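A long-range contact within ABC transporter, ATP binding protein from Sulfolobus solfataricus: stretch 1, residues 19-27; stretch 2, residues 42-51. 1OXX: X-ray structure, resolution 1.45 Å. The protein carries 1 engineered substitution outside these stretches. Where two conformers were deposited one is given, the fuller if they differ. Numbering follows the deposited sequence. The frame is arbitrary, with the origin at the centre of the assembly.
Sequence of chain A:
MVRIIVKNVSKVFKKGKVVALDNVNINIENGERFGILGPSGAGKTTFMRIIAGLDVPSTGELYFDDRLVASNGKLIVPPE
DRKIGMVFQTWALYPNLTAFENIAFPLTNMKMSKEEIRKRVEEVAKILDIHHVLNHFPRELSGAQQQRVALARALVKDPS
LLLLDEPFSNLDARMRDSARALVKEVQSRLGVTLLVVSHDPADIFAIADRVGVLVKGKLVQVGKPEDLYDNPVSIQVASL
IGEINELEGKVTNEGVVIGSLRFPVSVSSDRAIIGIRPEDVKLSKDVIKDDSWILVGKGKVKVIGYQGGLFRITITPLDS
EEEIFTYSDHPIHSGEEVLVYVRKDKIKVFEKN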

ATOM      1  N   VAL A  19      -7.370 -18.316  -9.828  1.00  7.34           N
ATOM      2  CA  VAL A  19      -6.987 -18.471  -8.433  1.00  9.15           C
ATOM      3  C   VAL A  19      -6.571 -17.102  -7.920  1.00  9.56           C
ATOM      4  O   VAL A  19      -5.460 -16.634  -8.183  1.00 11.57           O
ATOM      5  CB  VAL A  19      -5.866 -19.491  -8.264  1.00  8.62           C
ATOM      6  CG1 VAL A  19      -5.479 -19.603  -6.797  1.00 10.08           C
ATOM      7  CG2 VAL A  19      -6.300 -20.848  -8.810  1.00  8.14           C
ATOM      8  N   ALA A  20      -7.491 -16.453  -7.223  1.00  7.51           N
ATOM      9  CA  ALA A  20      -7.275 -15.088  -6.763  1.00  7.91           C
ATOM     10  C   ALA A  20      -6.356 -15.023  -5.550  1.00  7.61           C
ATOM     11  O   ALA A  20      -5.585 -14.068  -5.384  1.00  8.52           O
ATOM     12  CB  ALA A  20      -8.611 -14.439  -6.445  1.00  9.74           C
ATOM     13  N   LEU A  21      -6.483 -16.018  -4.677  1.00  7.41           N
ATOM     14  CA  LEU A  21      -5.621 -16.157  -3.514  1.00  6.85           C
ATOM     15  C   LEU A  21      -5.205 -17.611  -3.405  1.00  5.46           C
ATOM     16  O   LEU A  21      -6.048 -18.518  -3.504  1.00  6.56           O
ATOM     17  CB  LEU A  21      -6.333 -15.733  -2.228  1.00  8.58           C
ATOM     18  CG  LEU A  21      -6.817 -14.297  -2.136  1.00  8.68           C
ATOM     19  CD1 LEU A  21      -7.706 -14.165  -0.917  1.00  9.67           C
ATOM     20  CD2 LEU A  21      -5.651 -13.339  -2.071  1.00 11.03           C
ATOM     21  N   ASP A  22      -3.917 -17.814  -3.163  1.00  6.72           N
ATOM     22  CA  ASP A  22      -3.326 -19.145  -3.127  1.00  7.13           C
ATOM     23  C   ASP A  22      -2.591 -19.411  -1.808  1.00  8.72           C
ATOM     24  O   ASP A  22      -1.476 -18.931  -1.601  1.00 10.82           O
ATOM     25  CB  ASP A  22      -2.367 -19.310  -4.309  1.00  9.73           C
ATOM     26  CG  ASP A  22      -1.876 -20.714  -4.458  1.00 13.14           C
ATOM     27  OD1 ASP A  22      -1.279 -21.019  -5.514  1.00 19.45           O
ATOM     28  OD2 ASP A  22      -2.025 -21.579  -3.582  1.00 12.66           O
ATOM     29  N   ASN A  23      -3.243 -20.148  -0.907  1.00  7.79           N
ATOM     30  CA  ASN A  23      -2.659 -20.566   0.372  1.00  8.89           C
ATOM     31  C   ASN A  23      -1.997 -19.450   1.177  1.00  6.64           C
ATOM     32  O   ASN A  23      -0.812 -19.514   1.522  1.00  8.06           O
ATOM     33  CB  ASN A  23      -1.677 -21.707   0.160  1.00 11.58           C
ATOM     34  CG  ASN A  23      -1.802 -22.760   1.226  1.00 35.89           C
ATOM     35  OD1 ASN A  23      -2.747 -23.548   1.215  1.00 31.52           O
ATOM     36  ND2 ASN A  23      -0.865 -22.770   2.169  1.00 57.14           N
ATOM     37  N   VAL A  24      -2.789 -18.436   1.476  1.00  6.28           N
ATOM     38  CA  VAL A  24      -2.306 -17.288   2.222  1.00  6.59           C
ATOM     39  C   VAL A  24      -2.325 -17.573   3.716  1.00  6.22           C
ATOM     40  O   VAL A  24      -3.335 -18.010   4.269  1.00  6.53           O
ATOM     41  CB  VAL A  24      -3.135 -16.044   1.917  1.00  7.37           C
ATOM     42  CG1 VAL A  24      -2.700 -14.883   2.792  1.00  9.33           C
ATOM     43  CG2 VAL A  24      -3.032 -15.674   0.452  1.00 10.49           C
ATOM     44  N   ASN A  25      -1.192 -17.340   4.364  1.00  4.14           N
ATOM     45  CA  ASN A  25      -1.051 -17.553   5.791  1.00  6.53           C
ATOM     46  C   ASN A  25      -0.486 -16.302   6.480  1.00  6.39           C
ATOM     47  O   ASN A  25       0.624 -15.870   6.166  1.00  7.14           O
ATOM     48  CB  ASN A  25      -0.139 -18.741   6.063  1.00  5.62           C
ATOM     49  CG  ASN A  25      -0.805 -20.068   5.741  1.00  6.74           C
ATOM     50  OD1 ASN A  25      -1.629 -20.546   6.511  1.00  7.87           O
ATOM     51  ND2 ASN A  25      -0.471 -20.648   4.580  1.00  8.73           N
ATOM     52  N   ILE A  26      -1.262 -15.716   7.392  1.00  4.74           N
ATOM     53  CA  ILE A  26      -0.858 -14.541   8.154  1.00  7.51           C
ATOM     54  C   ILE A  26      -1.491 -14.605   9.524  1.00  4.77           C
ATOM     55  O   ILE A  26      -2.650 -14.985   9.642  1.00  5.07           O
ATOM     56  CB  ILE A  26      -1.372 -13.227   7.524  1.00  6.98           C
ATOM     57  CG1 ILE A  26      -1.247 -13.217   6.015  1.00 11.55           C
ATOM     58  CG2 ILE A  26      -0.641 -12.042   8.129  1.00  8.86           C
ATOM     59  CD1 ILE A  26      -1.957 -12.027   5.378  1.00 13.60           C
ATOM     60  N   ASN A  27      -0.711 -14.263  10.546  1.00  3.85           N
ATOM     61  CA  ASN A  27      -1.218 -14.114  11.903  1.00  3.67           C
ATOM     62  C   ASN A  27      -1.080 -12.641  12.260  1.00  5.16           C
ATOM     63  O   ASN A  27       0.041 -12.144  12.470  1.00  6.97           O
ATOM     64  CB  ASN A  27      -0.441 -14.960  12.918  1.00  6.24           C
ATOM     65  CG  ASN A  27      -0.443 -16.441  12.590  1.00  7.31           C
ATOM     66  OD1 ASN A  27      -1.445 -16.990  12.123  1.00  7.20           O
ATOM     67  ND2 ASN A  27       0.673 -17.117  12.891  1.00  6.04           N
ATOM     68  N   ALA A  42      -8.201  -6.285  -7.543  1.00 12.46           N
ATOM     69  CA  ALA A  42      -9.236  -7.301  -7.360  1.00 13.97           C
ATOM     70  C   ALA A  42      -8.859  -8.337  -6.298  1.00 11.64           C
ATOM     71  O   ALA A  42      -9.683  -8.667  -5.436  1.00 11.44           O
ATOM     72  CB  ALA A  42      -9.543  -7.991  -8.684  1.00 14.47           C
ATOM     73  N   GLY A  43      -7.625  -8.829  -6.364  1.00 10.61           N
ATOM     74  CA  GLY A  43      -7.114  -9.840  -5.447  1.00 22.31           C
ATOM     75  C   GLY A  43      -6.977  -9.322  -4.028  1.00 11.72           C
ATOM     76  O   GLY A  43      -7.319  -9.996  -3.056  1.00 11.01           O
ATOM     77  N   LYS A  44      -6.464  -8.111  -3.912  1.00 11.52           N
ATOM     78  CA  LYS A  44      -6.386  -7.466  -2.613  1.00 10.96           C
ATOM     79  C   LYS A  44      -7.786  -7.232  -2.063  1.00 10.17           C
ATOM     80  O   LYS A  44      -8.012  -7.408  -0.873  1.00  7.63           O
ATOM     81  CB  LYS A  44      -5.654  -6.132  -2.715  1.00  9.84           C
ATOM     82  CG  LYS A  44      -4.176  -6.247  -3.012  1.00 14.22           C
ATOM     83  CD  LYS A  44      -3.527  -4.856  -3.116  1.00 18.57           C
ATOM     84  CE  LYS A  44      -3.958  -4.130  -4.393  1.00 26.89           C
ATOM     85  NZ  LYS A  44      -3.042  -3.005  -4.753  1.00 26.57           N
ATOM     86  N   THR A  45      -8.714  -6.802  -2.912  1.00  8.23           N
ATOM     87  CA  THR A  45     -10.079  -6.569  -2.473  1.00  9.53           C
ATOM     88  C   THR A  45     -10.732  -7.896  -2.119  1.00  7.91           C
ATOM     89  O   THR A  45     -11.527  -7.957  -1.174  1.00  9.22           O
ATOM     90  CB  THR A  45     -10.870  -5.816  -3.564  1.00  9.31           C
ATOM     91  OG1 THR A  45     -10.445  -4.449  -3.576  1.00 15.09           O
ATOM     92  CG2 THR A  45     -12.360  -5.782  -3.256  1.00 13.14           C
ATOM     93  N   THR A  46     -10.400  -8.952  -2.860  1.00 10.25           N
ATOM     94  CA  THR A  46     -10.920 -10.273  -2.517  1.00 10.45           C
ATOM     95  C   THR A  46     -10.478 -10.634  -1.100  1.00  6.38           C
ATOM     96  O   THR A  46     -11.277 -11.076  -0.278  1.00  7.51           O
ATOM     97  CB  THR A  46     -10.449 -11.306  -3.516  1.00 14.75           C
ATOM     98  OG1 THR A  46     -11.069 -11.037  -4.784  1.00 16.26           O
ATOM     99  CG2 THR A  46     -10.926 -12.722  -3.131  1.00 14.38           C
ATOM    100  N   PHE A  47      -9.201 -10.448  -0.809  1.00  6.71           N
ATOM    101  CA  PHE A  47      -8.701 -10.699   0.539  1.00  4.31           C
ATOM    102  C   PHE A  47      -9.476  -9.873   1.556  1.00  5.04           C
ATOM    103  O   PHE A  47      -9.930 -10.377   2.577  1.00  5.74           O
ATOM    104  CB  PHE A  47      -7.212 -10.353   0.632  1.00  7.07           C
ATOM    105  CG  PHE A  47      -6.605 -10.607   1.986  1.00  9.05           C
ATOM    106  CD1 PHE A  47      -6.285 -11.890   2.389  1.00 14.74           C
ATOM    107  CD2 PHE A  47      -6.348  -9.564   2.853  1.00 10.20           C
ATOM    108  CE1 PHE A  47      -5.720 -12.126   3.642  1.00 14.61           C
ATOM    109  CE2 PHE A  47      -5.781  -9.800   4.096  1.00 13.60           C
ATOM    110  CZ  PHE A  47      -5.472 -11.079   4.489  1.00 14.28           C
ATOM    111  N   MET A  48      -9.661  -8.597   1.261  1.00  3.54           N
ATOM    112  CA  MET A  48     -10.340  -7.743   2.204  1.00  7.66           C
ATOM    113  C   MET A  48     -11.784  -8.175   2.432  1.00  7.80           C
ATOM    114  O   MET A  48     -12.311  -8.111   3.552  1.00  7.48           O
ATOM    115  CB  MET A  48     -10.296  -6.299   1.710  1.00 10.01           C
ATOM    116  CG  MET A  48     -10.932  -5.339   2.717  0.33 18.19           C
ATOM    117  SD  MET A  48     -10.020  -3.852   3.139  0.33 13.85           S
ATOM    118  CE  MET A  48      -8.971  -4.486   4.406  0.33 11.63           C
ATOM    119  N   ARG A  49     -12.445  -8.584   1.352  1.00  6.72           N
ATOM    120  CA  ARG A  49     -13.826  -9.025   1.442  1.00  8.78           C
ATOM    121  C   ARG A  49     -13.931 -10.293   2.293  1.00  6.66           C
ATOM    122  O   ARG A  49     -14.914 -10.487   3.004  1.00  7.20           O
ATOM    123  CB  ARG A  49     -14.407  -9.255   0.042  1.00  8.93           C
ATOM    124  CG  ARG A  49     -14.755  -7.967  -0.669  1.00 13.13           C
ATOM    125  CD  ARG A  49     -15.198  -8.138  -2.104  1.00 15.06           C
ATOM    126  NE  ARG A  49     -16.507  -8.760  -2.249  1.00 17.55           N
ATOM    127  CZ  ARG A  49     -17.654  -8.113  -2.110  1.00 18.85           C
ATOM    128  NH1 ARG A  49     -17.657  -6.824  -1.828  1.00 19.93           N
ATOM    129  NH2 ARG A  49     -18.803  -8.756  -2.275  1.00 21.72           N
ATOM    130  N   ILE A  50     -12.916 -11.151   2.220  1.00  6.40           N
ATOM    131  CA  ILE A  50     -12.904 -12.346   3.051  1.00  4.58           C
ATOM    132  C   ILE A  50     -12.725 -11.960   4.518  1.00  4.39           C
ATOM    133  O   ILE A  50     -13.393 -12.515   5.405  1.00  5.71           O
ATOM    134  CB  ILE A  50     -11.840 -13.332   2.557  1.00  5.87           C
ATOM    135  CG1 ILE A  50     -12.342 -13.994   1.282  1.00  8.94           C
ATOM    136  CG2 ILE A  50     -11.540 -14.379   3.603  1.00  8.80           C
ATOM    137  CD1 ILE A  50     -11.332 -14.878   0.584  1.00  6.35           C
ATOM    138  N   ILE A  51     -11.819 -11.029   4.809  1.00  4.52           N
ATOM    139  CA  ILE A  51     -11.685 -10.580   6.202  1.00  4.91           C
ATOM    140  C   ILE A  51     -12.993  -9.933   6.687  1.00  4.90           C
ATOM    141  O   ILE A  51     -13.377 -10.124   7.835  1.00  6.00           O
ATOM    142  CB  ILE A  51     -10.494  -9.602   6.375  1.00  6.22           C
ATOM    143  CG1 ILE A  51      -9.194 -10.201   5.842  1.00  4.85           C
ATOM    144  CG2 ILE A  51     -10.355  -9.194   7.829  1.00  4.70           C
ATOM    145  CD1 ILE A  51      -8.803 -11.518   6.467  1.00  6.75           C
TER

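No hydrogen bond crosses between the two stretches; the contact rests on apolar packing, with 279 Å² buried over both sides.

The packing centres on Leu21, whose CA-to-CB bond points toward the helix and which gives up the largest area, 77 Å². In its m,t rotamer, CD1 lies 4.1 Å from Phe47 CB and 4.0 Å from Ile50 CD1, and Leu21 CD1 is also 4.2 Å from Thr46 CG2. One methyl thus meets three helix residues, and it sits at the edge of the Phe47 ring, near its plane. The ring also meets side chains of the second strand: Phe47 CE1 is 4.2 Å from Val24 CG1, and Phe47 CZ is 3.7 Å from Ile26 CD1. Val24 and Ile26 both point toward the helix, while Asn25 between them points away, the alternation expected of a strand.

Some contacts involve the helix backbone: Leu21 CD1 lies 3.9 Å from Phe47 CA, Leu21 CD2 approaches Gly43 O at 3.9 Å, and Ala20 O lies 4.5 Å from Gly43 CA; the CA atoms of Ala20 and Gly43 are 5.4 Å apart. Nearby, Ala20 CB reaches Thr46 CG2 at 4.4 Å.

Thr46 spends its hydroxyl within its own helix: Thr46 OG1 donates to Ala42 O at 2.8 Å, while CG2 faces Ala20 and Leu21.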